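Local coordinates for protein TssK (PDB 5Y0E) that is a baseplate component of the bacterial type VI secretion system, where it probably links the baseplate to the membrane complex of the machine, at residues Pro383-Arg388 and Asp413-Met418; Arg388-Ala393 and Tyr405-Lys410. All blocks are in the same frame, centred on the assembly; numbering follows the deposited sequence.

Contact 1. Residues Pro383-Arg388 and Asp413-Met418; sequences PGIGLR and DLWKQM
Ile-385 and Leu-414 have the closest CA atoms of the two segments, 6.9 Å apart, where the loop leading into edge strand 387-389 passes helix 414-419. The contact lies in the C-terminal part of the chain, which is built on an eight-stranded antiparallel sheet, and it is wholly apolar: no hydrogen bond joins the two segments. Ile-385 carries most of it, its side chain crossing that of Leu-414 at about a right angle. Ile-385 CD1, placed by a chi2 of 104° away from any staggered position, comes to 3.2 Å from Leu-414 CD2, a very short distance for two methyls and doubtful in detail. Leu-414 CD2 also touches the backbone, 3.7 Å from Gly-384 C. Trp-415 adds the edge of its indole, with CE3 4.2 Å from Ile-385 CG1, which lies near the plane of the ring. Beyond the two segments, Ile-385 bonds through its backbone to Ile-368 of strand 366-370, and its side chain packs on Ile-368 and Leu-408, between helix and sheet, while Met-418 also rests on Pro-370. One turn further along the helix from Leu-414, Met-418 CG reaches Ile-385 CD1 at 3.8 Å.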
ATOM      1  N   PRO A 383      -1.795 -46.863  10.305  1.00113.97           N
ATOM      2  CA  PRO A 383      -2.830 -45.878  10.528  1.00109.44           C
ATOM      3  C   PRO A 383      -2.267 -44.553  10.963  1.00107.88           C
ATOM      4  O   PRO A 383      -1.099 -44.416  11.290  1.00108.96           O
ATOM      5  CB  PRO A 383      -3.638 -46.500  11.656  1.00107.46           C
ATOM      6  CG  PRO A 383      -2.657 -47.299  12.417  1.00112.81           C
ATOM      7  CD  PRO A 383      -1.528 -47.665  11.501  1.00114.92           C
ATOM      8  N   GLY A 384      -3.143 -43.566  10.941  1.00103.05           N
ATOM      9  CA  GLY A 384      -2.823 -42.232  11.384  1.00 95.41           C
ATOM     10  C   GLY A 384      -3.804 -41.863  12.467  1.00 88.56           C
ATOM     11  O   GLY A 384      -4.468 -42.711  13.042  1.00 89.40           O
ATOM     12  N   ILE A 385      -3.890 -40.589  12.780  1.00 85.48           N
ATOM     13  CA  ILE A 385      -4.862 -40.196  13.792  1.00 82.34           C
ATOM     14  C   ILE A 385      -6.268 -40.503  13.286  1.00 80.46           C
ATOM     15  O   ILE A 385      -6.584 -40.289  12.110  1.00 82.13           O
ATOM     16  CB  ILE A 385      -4.694 -38.714  14.165  1.00 78.42           C
ATOM     17  CG1 ILE A 385      -3.409 -38.519  14.956  1.00 81.94           C
ATOM     18  CG2 ILE A 385      -5.847 -38.250  15.007  1.00 81.49           C
ATOM     19  CD1 ILE A 385      -2.316 -37.910  14.171  1.00 88.89           C
ATOM     20  N   GLY A 386      -7.106 -41.055  14.163  1.00 78.88           N
ATOM     21  CA  GLY A 386      -8.426 -41.460  13.756  1.00 79.10           C
ATOM     22  C   GLY A 386      -9.363 -40.284  13.566  1.00 76.60           C
ATOM     23  O   GLY A 386      -9.258 -39.249  14.213  1.00 73.44           O
ATOM     24  N   LEU A 387     -10.304 -40.474  12.660  1.00 75.16           N
ATOM     25  CA  LEU A 387     -11.329 -39.497  12.342  1.00 70.04           C
ATOM     26  C   LEU A 387     -12.681 -40.083  12.703  1.00 71.54           C
ATOM     27  O   LEU A 387     -13.046 -41.150  12.218  1.00 78.83           O
ATOM     28  CB  LEU A 387     -11.287 -39.110  10.869  1.00 68.73           C
ATOM     29  CG  LEU A 387      -9.906 -38.588  10.496  1.00 69.93           C
ATOM     30  CD1 LEU A 387      -9.639 -38.609   9.003  1.00 68.55           C
ATOM     31  CD2 LEU A 387      -9.786 -37.208  11.063  1.00 68.26           C
ATOM     32  N   ARG A 388     -13.416 -39.386  13.551  1.00 68.30           N
ATOM     33  CA  ARG A 388     -14.720 -39.823  14.015  1.00 68.74           C
ATOM     34  C   ARG A 388     -15.759 -38.888  13.418  1.00 62.89           C
ATOM     35  O   ARG A 388     -15.647 -37.668  13.550  1.00 60.69           O
ATOM     36  CB  ARG A 388     -14.768 -39.808  15.540  1.00 72.77           C
ATOM     37  CG  ARG A 388     -16.146 -39.902  16.150  1.00 76.48           C
ATOM     38  CD  ARG A 388     -16.042 -39.871  17.672  1.00 88.69           C
ATOM     39  NE  ARG A 388     -14.993 -40.767  18.159  1.00 98.48           N
ATOM     40  CZ  ARG A 388     -15.174 -42.064  18.388  1.00 98.94           C
ATOM     41  NH1 ARG A 388     -14.168 -42.813  18.827  1.00 97.61           N
ATOM     42  NH2 ARG A 388     -16.365 -42.610  18.173  1.00 98.07           N
ATOM     43  N   ASP A 413      -0.616 -43.349  21.099  1.00117.89           N
ATOM     44  CA  ASP A 413       0.728 -42.856  21.276  1.00114.76           C
ATOM     45  C   ASP A 413       1.030 -41.844  20.189  1.00112.83           C
ATOM     46  O   ASP A 413       1.807 -40.926  20.387  1.00113.98           O
ATOM     47  CB  ASP A 413       1.733 -44.015  21.258  1.00119.52           C
ATOM     48  CG  ASP A 413       1.500 -45.023  22.392  1.00123.54           C
ATOM     49  OD1 ASP A 413       0.328 -45.378  22.645  1.00124.03           O
ATOM     50  OD2 ASP A 413       2.490 -45.461  23.025  1.00125.06           O
ATOM     51  N   LEU A 414       0.355 -41.952  19.049  1.00110.60           N
ATOM     52  CA  LEU A 414       0.587 -41.011  17.948  1.00108.00           C
ATOM     53  C   LEU A 414       0.224 -39.597  18.312  1.00108.74           C
ATOM     54  O   LEU A 414       0.871 -38.658  17.882  1.00108.75           O
ATOM     55  CB  LEU A 414      -0.146 -41.415  16.691  1.00105.50           C
ATOM     56  CG  LEU A 414       0.056 -40.383  15.596  1.00106.31           C
ATOM     57  CD1 LEU A 414       1.511 -40.272  15.191  1.00103.06           C
ATOM     58  CD2 LEU A 414      -0.794 -40.750  14.405  1.00104.88           C
ATOM     59  N   TRP A 415      -0.814 -39.437  19.119  1.00108.60           N
ATOM     60  CA  TRP A 415      -1.195 -38.132  19.598  1.00108.79           C
ATOM     61  C   TRP A 415      -0.033 -37.367  20.243  1.00108.54           C
ATOM     62  O   TRP A 415       0.163 -36.199  19.952  1.00106.19           O
ATOM     63  CB  TRP A 415      -2.348 -38.244  20.577  1.00109.49           C
ATOM     64  CG  TRP A 415      -2.932 -36.934  20.815  1.00108.45           C
ATOM     65  CD1 TRP A 415      -3.101 -36.319  22.005  1.00108.29           C
ATOM     66  CD2 TRP A 415      -3.399 -36.032  19.818  1.00105.72           C
ATOM     67  NE1 TRP A 415      -3.663 -35.081  21.815  1.00107.27           N
ATOM     68  CE2 TRP A 415      -3.852 -34.887  20.473  1.00106.16           C
ATOM     69  CE3 TRP A 415      -3.483 -36.088  18.434  1.00102.65           C
ATOM     70  CZ2 TRP A 415      -4.373 -33.810  19.792  1.00103.90           C
ATOM     71  CZ3 TRP A 415      -3.997 -35.029  17.768  1.00 98.68           C
ATOM     72  CH2 TRP A 415      -4.440 -33.904  18.439  1.00 98.55           C
ATOM     73  N   LYS A 416       0.757 -38.029  21.091  1.00110.66           N
ATOM     74  CA  LYS A 416       1.893 -37.392  21.763  1.00108.90           C
ATOM     75  C   LYS A 416       2.900 -36.810  20.815  1.00106.46           C
ATOM     76  O   LYS A 416       3.447 -35.756  21.072  1.00106.17           O
ATOM     77  CB  LYS A 416       2.626 -38.347  22.691  1.00110.07           C
ATOM     78  CG  LYS A 416       1.754 -39.381  23.347  1.00113.13           C
ATOM     79  CD  LYS A 416       0.808 -38.732  24.328  1.00114.07           C
ATOM     80  CE  LYS A 416      -0.403 -39.613  24.526  1.00117.07           C
ATOM     81  NZ  LYS A 416      -0.009 -41.037  24.390  1.00116.68           N
ATOM     82  N   GLN A 417       3.157 -37.485  19.708  1.00105.89           N
ATOM     83  CA  GLN A 417       4.096 -36.953  18.758  1.00106.51           C
ATOM     84  C   GLN A 417       3.560 -35.635  18.245  1.00107.43           C
ATOM     85  O   GLN A 417       4.293 -34.655  18.178  1.00106.27           O
ATOM     86  CB  GLN A 417       4.347 -37.926  17.626  1.00109.11           C
ATOM     87  CG  GLN A 417       5.712 -37.763  16.993  1.00113.29           C
ATOM     88  CD  GLN A 417       6.221 -39.023  16.317  1.00113.85           C
ATOM     89  OE1 GLN A 417       5.638 -40.095  16.437  1.00110.98           O
ATOM     90  NE2 GLN A 417       7.322 -38.889  15.601  1.00114.86           N
ATOM     91  N   MET A 418       2.280 -35.604  17.892  1.00105.73           N
ATOM     92  CA  MET A 418       1.668 -34.381  17.447  1.00105.14           C
ATOM     93  C   MET A 418       1.831 -33.279  18.482  1.00104.18           C
ATOM     94  O   MET A 418       2.318 -32.211  18.144  1.00105.04           O
ATOM     95  CB  MET A 418       0.188 -34.587  17.161  1.00104.59           C
ATOM     96  CG  MET A 418      -0.125 -35.201  15.808  1.00103.93           C
ATOM     97  SD  MET A 418      -0.023 -34.048  14.458  1.00 92.59           S
ATOM     98  CE  MET A 418      -0.022 -32.501  15.327  1.00 87.35           C
TER

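Contact 2. Residues Arg388-Ala393 and Tyr405-Lys410; sequences RTMPVA and YFELEK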
ATOM      1  N   ARG A 388     -13.416 -39.386  13.551  1.00 68.30           N
ATOM      2  CA  ARG A 388     -14.720 -39.823  14.015  1.00 68.74           C
ATOM      3  C   ARG A 388     -15.759 -38.888  13.418  1.00 62.89           C
ATOM      4  O   ARG A 388     -15.647 -37.668  13.550  1.00 60.69           O
ATOM      5  CB  ARG A 388     -14.768 -39.808  15.540  1.00 72.77           C
ATOM      6  CG  ARG A 388     -16.146 -39.902  16.150  1.00 76.48           C
ATOM      7  CD  ARG A 388     -16.042 -39.871  17.672  1.00 88.69           C
ATOM      8  NE  ARG A 388     -14.993 -40.767  18.159  1.00 98.48           N
ATOM      9  CZ  ARG A 388     -15.174 -42.064  18.388  1.00 98.94           C
ATOM     10  NH1 ARG A 388     -14.168 -42.813  18.827  1.00 97.61           N
ATOM     11  NH2 ARG A 388     -16.365 -42.610  18.173  1.00 98.07           N
ATOM     12  N   THR A 389     -16.758 -39.463  12.759  1.00 60.54           N
ATOM     13  CA  THR A 389     -17.871 -38.678  12.246  1.00 58.25           C
ATOM     14  C   THR A 389     -18.612 -38.002  13.389  1.00 55.43           C
ATOM     15  O   THR A 389     -18.820 -38.586  14.447  1.00 58.54           O
ATOM     16  CB  THR A 389     -18.826 -39.577  11.460  1.00 60.12           C
ATOM     17  OG1 THR A 389     -18.189 -40.001  10.256  1.00 63.84           O
ATOM     18  CG2 THR A 389     -20.080 -38.845  11.096  1.00 60.41           C
ATOM     19  N   MET A 390     -18.984 -36.790  13.187  1.00 55.36           N
ATOM     20  CA  MET A 390     -19.745 -36.135  14.223  1.00 53.65           C
ATOM     21  C   MET A 390     -21.201 -36.057  13.812  1.00 54.71           C
ATOM     22  O   MET A 390     -21.510 -35.597  12.711  1.00 56.25           O
ATOM     23  CB  MET A 390     -19.201 -34.740  14.482  1.00 52.90           C
ATOM     24  CG  MET A 390     -17.718 -34.701  14.731  1.00 52.13           C
ATOM     25  SD  MET A 390     -17.126 -33.038  15.067  1.00 52.53           S
ATOM     26  CE  MET A 390     -17.795 -32.709  16.673  1.00 53.37           C
ATOM     27  N   PRO A 391     -22.101 -36.496  14.630  1.00 56.98           N
ATOM     28  CA  PRO A 391     -23.506 -36.527  14.216  1.00 55.03           C
ATOM     29  C   PRO A 391     -24.175 -35.170  14.298  1.00 52.07           C
ATOM     30  O   PRO A 391     -25.132 -34.914  13.565  1.00 52.27           O
ATOM     31  CB  PRO A 391     -24.131 -37.536  15.183  1.00 54.71           C
ATOM     32  CG  PRO A 391     -22.976 -38.232  15.836  1.00 59.07           C
ATOM     33  CD  PRO A 391     -21.867 -37.246  15.867  1.00 57.65           C
ATOM     34  N   VAL A 392     -23.703 -34.299  15.181  1.00 49.88           N
ATOM     35  CA  VAL A 392     -24.067 -32.890  15.136  1.00 51.61           C
ATOM     36  C   VAL A 392     -22.800 -32.077  15.003  1.00 51.00           C
ATOM     37  O   VAL A 392     -21.784 -32.377  15.634  1.00 51.98           O
ATOM     38  CB  VAL A 392     -24.873 -32.405  16.359  1.00 53.48           C
ATOM     39  CG1 VAL A 392     -25.931 -33.363  16.686  1.00 54.02           C
ATOM     40  CG2 VAL A 392     -23.979 -32.142  17.552  1.00 58.91           C
ATOM     41  N   ALA A 393     -22.868 -31.072  14.205  1.00 47.86           N
ATOM     42  CA  ALA A 393     -21.692 -30.275  13.978  1.00 44.24           C
ATOM     43  C   ALA A 393     -21.479 -29.347  15.155  1.00 46.28           C
ATOM     44  O   ALA A 393     -22.436 -28.935  15.801  1.00 45.50           O
ATOM     45  CB  ALA A 393     -21.839 -29.468  12.704  1.00 45.20           C
ATOM     46  N   TYR A 405     -18.563 -33.595   9.124  1.00 48.05           N
ATOM     47  CA  TYR A 405     -17.643 -33.098  10.124  1.00 47.98           C
ATOM     48  C   TYR A 405     -17.033 -34.286  10.829  1.00 50.91           C
ATOM     49  O   TYR A 405     -17.750 -35.104  11.406  1.00 53.95           O
ATOM     50  CB  TYR A 405     -18.356 -32.178  11.100  1.00 44.83           C
ATOM     51  CG  TYR A 405     -18.770 -30.926  10.420  1.00 44.95           C
ATOM     52  CD1 TYR A 405     -19.887 -30.897   9.596  1.00 44.85           C
ATOM     53  CD2 TYR A 405     -18.028 -29.775  10.565  1.00 43.78           C
ATOM     54  CE1 TYR A 405     -20.245 -29.763   8.954  1.00 43.99           C
ATOM     55  CE2 TYR A 405     -18.381 -28.635   9.928  1.00 44.68           C
ATOM     56  CZ  TYR A 405     -19.481 -28.628   9.121  1.00 45.39           C
ATOM     57  OH  TYR A 405     -19.809 -27.459   8.502  1.00 46.89           O
ATOM     58  N   PHE A 406     -15.722 -34.387  10.757  1.00 51.01           N
ATOM     59  CA  PHE A 406     -14.983 -35.465  11.378  1.00 51.92           C
ATOM     60  C   PHE A 406     -14.170 -34.885  12.512  1.00 53.16           C
ATOM     61  O   PHE A 406     -13.375 -33.970  12.301  1.00 53.56           O
ATOM     62  CB  PHE A 406     -14.074 -36.146  10.364  1.00 55.24           C
ATOM     63  CG  PHE A 406     -14.808 -36.756   9.233  1.00 53.43           C
ATOM     64  CD1 PHE A 406     -15.308 -38.032   9.333  1.00 55.69           C
ATOM     65  CD2 PHE A 406     -15.007 -36.054   8.069  1.00 56.28           C
ATOM     66  CE1 PHE A 406     -15.983 -38.603   8.300  1.00 54.28           C
ATOM     67  CE2 PHE A 406     -15.690 -36.628   7.021  1.00 57.90           C
ATOM     68  CZ  PHE A 406     -16.173 -37.907   7.139  1.00 57.46           C
ATOM     69  N   GLU A 407     -14.375 -35.398  13.708  1.00 58.08           N
ATOM     70  CA  GLU A 407     -13.482 -35.071  14.800  1.00 60.67           C
ATOM     71  C   GLU A 407     -12.270 -35.989  14.739  1.00 65.86           C
ATOM     72  O   GLU A 407     -12.381 -37.158  14.362  1.00 66.76           O
ATOM     73  CB  GLU A 407     -14.204 -35.210  16.134  1.00 60.55           C
ATOM     74  CG  GLU A 407     -13.421 -34.736  17.336  1.00 66.10           C
ATOM     75  CD  GLU A 407     -14.332 -34.315  18.478  1.00 67.78           C
ATOM     76  OE1 GLU A 407     -15.507 -34.743  18.482  1.00 66.66           O
ATOM     77  OE2 GLU A 407     -13.874 -33.553  19.355  1.00 65.12           O
ATOM     78  N   LEU A 408     -11.106 -35.442  15.068  1.00 66.12           N
ATOM     79  CA  LEU A 408      -9.905 -36.247  15.212  1.00 69.04           C
ATOM     80  C   LEU A 408      -9.926 -36.972  16.548  1.00 74.26           C
ATOM     81  O   LEU A 408     -10.307 -36.402  17.573  1.00 72.93           O
ATOM     82  CB  LEU A 408      -8.659 -35.379  15.117  1.00 65.14           C
ATOM     83  CG  LEU A 408      -8.211 -35.016  13.702  1.00 63.99           C
ATOM     84  CD1 LEU A 408      -9.156 -34.041  13.051  1.00 61.06           C
ATOM     85  CD2 LEU A 408      -6.817 -34.441  13.723  1.00 64.69           C
ATOM     86  N   GLU A 409      -9.630 -38.260  16.509  1.00 78.10           N
ATOM     87  CA  GLU A 409      -9.662 -39.063  17.708  1.00 79.23           C
ATOM     88  C   GLU A 409      -8.415 -38.813  18.468  1.00 84.47           C
ATOM     89  O   GLU A 409      -7.331 -38.959  17.949  1.00 84.72           O
ATOM     90  CB  GLU A 409      -9.769 -40.539  17.379  1.00 81.63           C
ATOM     91  CG  GLU A 409     -10.913 -40.882  16.448  1.00 83.12           C
ATOM     92  CD  GLU A 409     -11.370 -42.318  16.573  1.00 86.34           C
ATOM     93  OE1 GLU A 409     -10.517 -43.213  16.653  1.00 89.22           O
ATOM     94  OE2 GLU A 409     -12.587 -42.554  16.597  1.00 89.02           O
ATOM     95  N   LYS A 410      -8.586 -38.405  19.708  1.00 87.54           N
ATOM     96  CA  LYS A 410      -7.465 -38.151  20.562  1.00 91.54           C
ATOM     97  C   LYS A 410      -7.204 -39.421  21.326  1.00 95.22           C
ATOM     98  O   LYS A 410      -8.095 -40.209  21.568  1.00 91.74           O
ATOM     99  CB  LYS A 410      -7.778 -37.011  21.505  1.00 95.89           C
ATOM    100  CG  LYS A 410      -8.434 -35.833  20.814  1.00 92.87           C
ATOM    101  CD  LYS A 410      -8.309 -34.566  21.632  1.00 94.61           C
ATOM    102  CE  LYS A 410      -6.874 -34.318  22.031  1.00 96.10           C
ATOM    103  NZ  LYS A 410      -6.547 -32.873  22.065  1.00 93.14           N
TER
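Arg-388 and Glu-407 form a hydrogen-bonded pair, and Thr-389 and Phe-406 the adjoining non-hydrogen-bonded pair, where edge strand 387-389 runs antiparallel to strand 404-408. Arg-388 uses both its backbone polar atoms here. Its N donates to Glu-407 O at 2.6 Å, an almost straight bond with 175° at the hydrogen, while its O accepts from Glu-407 N, also at 2.6 Å, along a more bent path of 140°. Arg-388 O is further approached by Phe-406 CA at 3.2 Å, a CA-H...O contact that supplements the N-H bond. The third rung, Met-390 N to Tyr-405 O at 2.7 Å, carries the backbone bonding on to Met-390. On its other side, strand 404-408 bonds through its backbone to strand 343-350, Phe-406 with Leu-347 and Leu-408 with Phe-345.

Among the side chains, the charges of Arg-388 and Glu-409 meet in a salt bridge, NH1 to OE2 at 2.7 Å. The two chains cross at about a right angle, yet the carboxylate is turned only 17° from the guanidinium plane, with OE2 over one guanidinium face. Glu-407 turns instead to Met-390: Met-390 SD lies 3.8 Å from Glu-407 CB, and Met-390 CE approaches Glu-407 OE1. On the face that holds Thr-389 and Phe-406, their side chains lie side by side, pointing the same way, with Thr-389 OG1 3.3 Å from Phe-406 CE1. The Phe-406 ring also meets that of Phe-362. The hydroxyl of Tyr-405 is satisfied by the backbone N of His-400, which ties strand 404-408 to the preceding loop. One face of the Tyr-405 ring is covered by Ala-393, whose CB stands in a CH-pi contact 4.0 Å from the ring centroid.

Contact 2 is nested in the chain within the loop closed by contact 1, and their centres are about 14 Å apart. The segments share Arg-388, which meets 405-410 in contact 2 but does not touch 413-418: the segment that meets helix 414-419 through its loop end continues as the edge strand paired with 404-408, and 404-408 in turn precedes that helix. Where the two contacts touch, Gly-386 O and Glu-409 N are 2.5 Å apart, a probable hydrogen bond that extends the strand pairing toward contact 1. Apolar packing runs alongside it, Leu-387 CD2 lying 3.8 Å from Leu-408 CG. Segment 383-388 thus runs from strand 366-370, bonded at Ile-385, to its pairing with 404-408. Nearer the helix, Lys-410 NZ approaches Trp-415 CZ2 at 3.3 Å.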